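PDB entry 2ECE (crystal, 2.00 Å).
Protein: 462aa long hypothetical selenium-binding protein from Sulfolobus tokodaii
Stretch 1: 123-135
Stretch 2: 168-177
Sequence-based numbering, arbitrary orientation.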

# COMPACT_ATOMS: atom_id res chain seq x y z
N ILE A 123 19.78 11.49 3.15
CA ILE A 123 21.19 11.30 3.45
C ILE A 123 21.91 10.37 2.48
O ILE A 123 23.13 10.26 2.53
CB ILE A 123 21.39 10.81 4.91
CG1 ILE A 123 20.51 9.60 5.20
CG2 ILE A 123 21.12 11.95 5.88
CD1 ILE A 123 21.21 8.27 5.00
N LYS A 124 21.16 9.72 1.60
CA LYS A 124 21.75 8.82 0.62
C LYS A 124 20.79 8.52 -0.53
O LYS A 124 19.58 8.38 -0.33
CB LYS A 124 22.17 7.50 1.28
CG LYS A 124 22.85 6.51 0.32
CD LYS A 124 23.54 5.37 1.07
CE LYS A 124 24.42 4.55 0.15
NZ LYS A 124 25.37 3.68 0.90
N VAL A 125 21.33 8.43 -1.74
CA VAL A 125 20.53 8.13 -2.91
C VAL A 125 21.15 6.96 -3.66
O VAL A 125 22.36 6.94 -3.90
CB VAL A 125 20.47 9.32 -3.89
CG1 VAL A 125 19.68 8.93 -5.14
CG2 VAL A 125 19.82 10.53 -3.21
N ILE A 126 20.33 5.97 -3.99
CA ILE A 126 20.79 4.82 -4.75
C ILE A 126 20.20 5.11 -6.12
O ILE A 126 18.99 5.04 -6.30
CB ILE A 126 20.21 3.51 -4.21
CG1 ILE A 126 20.57 3.35 -2.74
CG2 ILE A 126 20.76 2.34 -5.01
CD1 ILE A 126 19.88 2.20 -2.08
N GLU A 127 21.05 5.46 -7.08
CA GLU A 127 20.59 5.79 -8.42
C GLU A 127 19.97 4.60 -9.15
O GLU A 127 20.32 3.45 -8.90
CB GLU A 127 21.75 6.38 -9.24
CG GLU A 127 22.29 7.72 -8.73
CD GLU A 127 21.26 8.85 -8.79
OE1 GLU A 127 20.27 8.73 -9.54
OE2 GLU A 127 21.45 9.87 -8.09
N PRO A 128 19.04 4.88 -10.07
CA PRO A 128 18.32 3.89 -10.87
C PRO A 128 19.21 2.85 -11.55
O PRO A 128 18.88 1.67 -11.58
CB PRO A 128 17.58 4.76 -11.89
CG PRO A 128 17.26 5.98 -11.09
CD PRO A 128 18.58 6.24 -10.40
N GLU A 129 20.33 3.29 -12.11
CA GLU A 129 21.20 2.35 -12.80
C GLU A 129 21.94 1.39 -11.87
O GLU A 129 22.29 0.28 -12.28
CB GLU A 129 22.16 3.13 -13.71
CG GLU A 129 21.35 3.96 -14.69
CD GLU A 129 20.19 3.15 -15.29
OE1 GLU A 129 19.19 3.71 -15.80
OE2 GLU A 129 20.31 1.91 -15.26
N GLU A 130 22.15 1.79 -10.62
CA GLU A 130 22.81 0.91 -9.67
C GLU A 130 21.78 -0.13 -9.25
O GLU A 130 22.10 -1.30 -9.05
CB GLU A 130 23.29 1.67 -8.43
CG GLU A 130 24.00 0.79 -7.41
CD GLU A 130 25.39 0.33 -7.87
OE1 GLU A 130 26.06 -0.41 -7.11
OE2 GLU A 130 25.81 0.71 -8.98
N VAL A 131 20.53 0.30 -9.10
CA VAL A 131 19.48 -0.62 -8.72
C VAL A 131 19.28 -1.67 -9.81
O VAL A 131 19.24 -2.87 -9.53
CB VAL A 131 18.14 0.11 -8.47
CG1 VAL A 131 16.99 -0.89 -8.45
CG2 VAL A 131 18.20 0.86 -7.13
N LYS A 132 19.18 -1.22 -11.05
CA LYS A 132 18.99 -2.13 -12.18
C LYS A 132 20.18 -3.05 -12.40
O LYS A 132 20.02 -4.23 -12.72
CB LYS A 132 18.71 -1.35 -13.46
CG LYS A 132 17.46 -0.50 -13.42
CD LYS A 132 17.33 0.31 -14.71
CE LYS A 132 16.28 1.39 -14.57
NZ LYS A 132 16.23 2.27 -15.78
N LYS A 133 21.39 -2.50 -12.24
CA LYS A 133 22.61 -3.28 -12.43
C LYS A 133 22.74 -4.44 -11.45
O LYS A 133 23.04 -5.57 -11.84
CB LYS A 133 23.84 -2.37 -12.31
CG LYS A 133 25.16 -3.12 -12.37
CD LYS A 133 26.36 -2.18 -12.29
CE LYS A 133 26.96 -2.15 -10.89
NZ LYS A 133 28.28 -1.45 -10.88
N VAL A 134 22.51 -4.16 -10.17
CA VAL A 134 22.63 -5.16 -9.12
C VAL A 134 21.49 -6.16 -9.02
O VAL A 134 21.72 -7.36 -8.87
CB VAL A 134 22.79 -4.49 -7.74
CG1 VAL A 134 22.96 -5.54 -6.65
CG2 VAL A 134 23.98 -3.54 -7.76
N SER A 135 20.25 -5.68 -9.11
CA SER A 135 19.08 -6.56 -8.98
C SER A 135 18.46 -7.02 -10.29
O SER A 135 17.80 -8.06 -10.32
CB SER A 135 18.00 -5.86 -8.16
OG SER A 135 17.39 -4.83 -8.93
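Stretch 2, residues 168-177: MLDHYSFEPL

What backbone shapes meet here? Stretch 1 begins as the end of a strand, residues 123-126, passes through E127 at the N-cap position, and continues as a helix from P128 to S135. The helix is held by the usual i to i+4 bonds, such as V134 N to E130 O at 3.1 Å. Stretch 2 is a hairpin. Its first arm, entering the stretch at M168 from a strand already under way, runs antiparallel to its second arm at P176 and L177, which continues beyond the stretch, and two backbone bonds tie the arms together: L177 N to M168 O at 2.8 Å and D170 N to E175 O at 3.0 Å. Between them the chain turns, with F174 at a positive phi of 69° and psi of 13°. D170 braces that turn, its OD2 accepting from Y172 N at 2.8 Å and from S173 N at 3.0 Å.

How does the hairpin lie on stretch 1? At the strand end, the CA atoms of I126 and E175 are 7.2 Å apart; along the helix the backbones come nearer, with V134 CA 6.4 Å from P176 CA. No hydrogen bond joins main chain directly to main chain across the contact. Along stretch 2, S173 and E175 meet the strand residue K124, P176 reaches I126 and the helix residues E130 and V134, and L177 meets V134. The second arm thus follows stretch 1 from its strand to the last turns of its helix, and together the two stretches bury 465 Å².

What fastens the strand end to the turn? K124 points its CA-to-CB bond toward stretch 2 and extends its side chain with all four chi angles in t, which carries the ammonium group to the hairpin. There K124 NZ donates to S173 O at 2.8 Å and, in a weak hydrogen bond that is part of a salt bridge, to E175 OE2 at 3.2 Å. The CA-to-CB bond of E175 points sideways, but its side chain, with chi1 and chi2 both m, brings the carboxylate nearer. S173 also steadies the local chain, since its OG accepts from E175 N at 3.2 Å.

Where is the apolar center of the contact? It lies around P176, which has the largest area covered by the other stretch. The buried I126 faces it, with I126 CG2 at 3.7 Å from P176 CG, while I126 CD1 reaches L169 CD2 at 4.1 Å on the first arm. From the helix, V134 CG1 packs against P176 CB at 3.9 Å, and E130 CG lies 4.3 Å from P176 CG. E130 and V134 are four residues apart, so one helical turn presents both to the same proline.

What closes the far end? L177 turns its CA-to-CB bond away from stretch 1; its carbonyl is what comes close, with V134 CG1 3.2 Å from L177 O, a tight van der Waals approach. A water bridges the backbones here, donating to V134 O at 2.8 Å and to L177 O at 2.9 Å.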

# COMPACT_ATOMS: atom_id res chain seq x y z
N MET A 168 16.68 -7.00 -2.38
CA MET A 168 17.01 -6.72 -1.00
C MET A 168 18.07 -5.64 -0.89
O MET A 168 18.89 -5.47 -1.80
CB MET A 168 17.52 -8.00 -0.33
CG MET A 168 16.46 -9.09 -0.20
SD MET A 168 17.21 -10.71 -0.01
CE MET A 168 17.71 -10.69 1.72
N LEU A 169 18.03 -4.90 0.21
CA LEU A 169 18.99 -3.84 0.48
C LEU A 169 19.63 -4.19 1.81
O LEU A 169 18.96 -4.67 2.73
CB LEU A 169 18.33 -2.47 0.64
CG LEU A 169 17.62 -1.70 -0.46
CD1 LEU A 169 17.36 -0.29 0.09
CD2 LEU A 169 18.46 -1.63 -1.72
N ASP A 170 20.93 -3.93 1.92
CA ASP A 170 21.67 -4.21 3.14
C ASP A 170 21.20 -3.29 4.27
O ASP A 170 21.04 -2.09 4.07
CB ASP A 170 23.15 -3.99 2.88
CG ASP A 170 24.00 -4.43 4.03
OD1 ASP A 170 24.41 -5.61 4.04
OD2 ASP A 170 24.25 -3.60 4.93
N HIS A 171 20.99 -3.86 5.46
CA HIS A 171 20.53 -3.10 6.62
C HIS A 171 21.48 -1.99 7.08
O HIS A 171 21.05 -1.03 7.72
CB HIS A 171 20.32 -4.02 7.83
CG HIS A 171 18.90 -4.44 8.05
ND1 HIS A 171 17.85 -3.54 8.03
CD2 HIS A 171 18.36 -5.64 8.34
CE1 HIS A 171 16.73 -4.18 8.30
NE2 HIS A 171 17.01 -5.46 8.50
N TYR A 172 22.76 -2.13 6.75
CA TYR A 172 23.75 -1.15 7.19
C TYR A 172 24.19 -0.13 6.16
O TYR A 172 24.27 1.06 6.46
CB TYR A 172 24.96 -1.89 7.76
CG TYR A 172 24.57 -2.83 8.87
CD1 TYR A 172 24.53 -4.21 8.66
CD2 TYR A 172 24.21 -2.34 10.13
CE1 TYR A 172 24.12 -5.08 9.68
CE2 TYR A 172 23.80 -3.20 11.15
CZ TYR A 172 23.76 -4.57 10.92
OH TYR A 172 23.37 -5.41 11.93
N SER A 173 24.48 -0.58 4.94
CA SER A 173 24.93 0.33 3.90
C SER A 173 23.76 0.83 3.06
O SER A 173 23.87 1.87 2.39
CB SER A 173 25.93 -0.38 2.99
OG SER A 173 25.32 -1.47 2.31
N PHE A 174 22.65 0.10 3.11
CA PHE A 174 21.46 0.44 2.34
C PHE A 174 21.73 0.22 0.86
O PHE A 174 20.97 0.68 0.01
CB PHE A 174 21.05 1.90 2.57
CG PHE A 174 20.66 2.20 3.99
CD1 PHE A 174 21.27 3.23 4.70
CD2 PHE A 174 19.68 1.44 4.63
CE1 PHE A 174 20.92 3.49 6.02
CE2 PHE A 174 19.33 1.69 5.95
CZ PHE A 174 19.94 2.72 6.64
N GLU A 175 22.82 -0.47 0.55
CA GLU A 175 23.20 -0.74 -0.84
C GLU A 175 22.44 -1.97 -1.32
O GLU A 175 22.17 -2.89 -0.55
CB GLU A 175 24.70 -0.99 -0.94
CG GLU A 175 25.57 0.20 -0.55
CD GLU A 175 25.72 1.23 -1.67
OE1 GLU A 175 24.96 1.17 -2.66
OE2 GLU A 175 26.61 2.10 -1.54
N PRO A 176 22.08 -2.01 -2.62
CA PRO A 176 21.35 -3.15 -3.17
C PRO A 176 22.19 -4.42 -3.07
O PRO A 176 23.39 -4.39 -3.35
CB PRO A 176 21.13 -2.77 -4.63
CG PRO A 176 21.35 -1.28 -4.67
CD PRO A 176 22.47 -1.08 -3.69
N LEU A 177 21.57 -5.52 -2.66
CA LEU A 177 22.29 -6.78 -2.59
C LEU A 177 22.01 -7.53 -3.89
O LEU A 177 22.93 -8.01 -4.55
CB LEU A 177 21.82 -7.59 -1.39
CG LEU A 177 22.20 -6.96 -0.05
CD1 LEU A 177 21.38 -7.59 1.07
CD2 LEU A 177 23.70 -7.13 0.20
O HOH W 1 23.52 -8.81 -7.23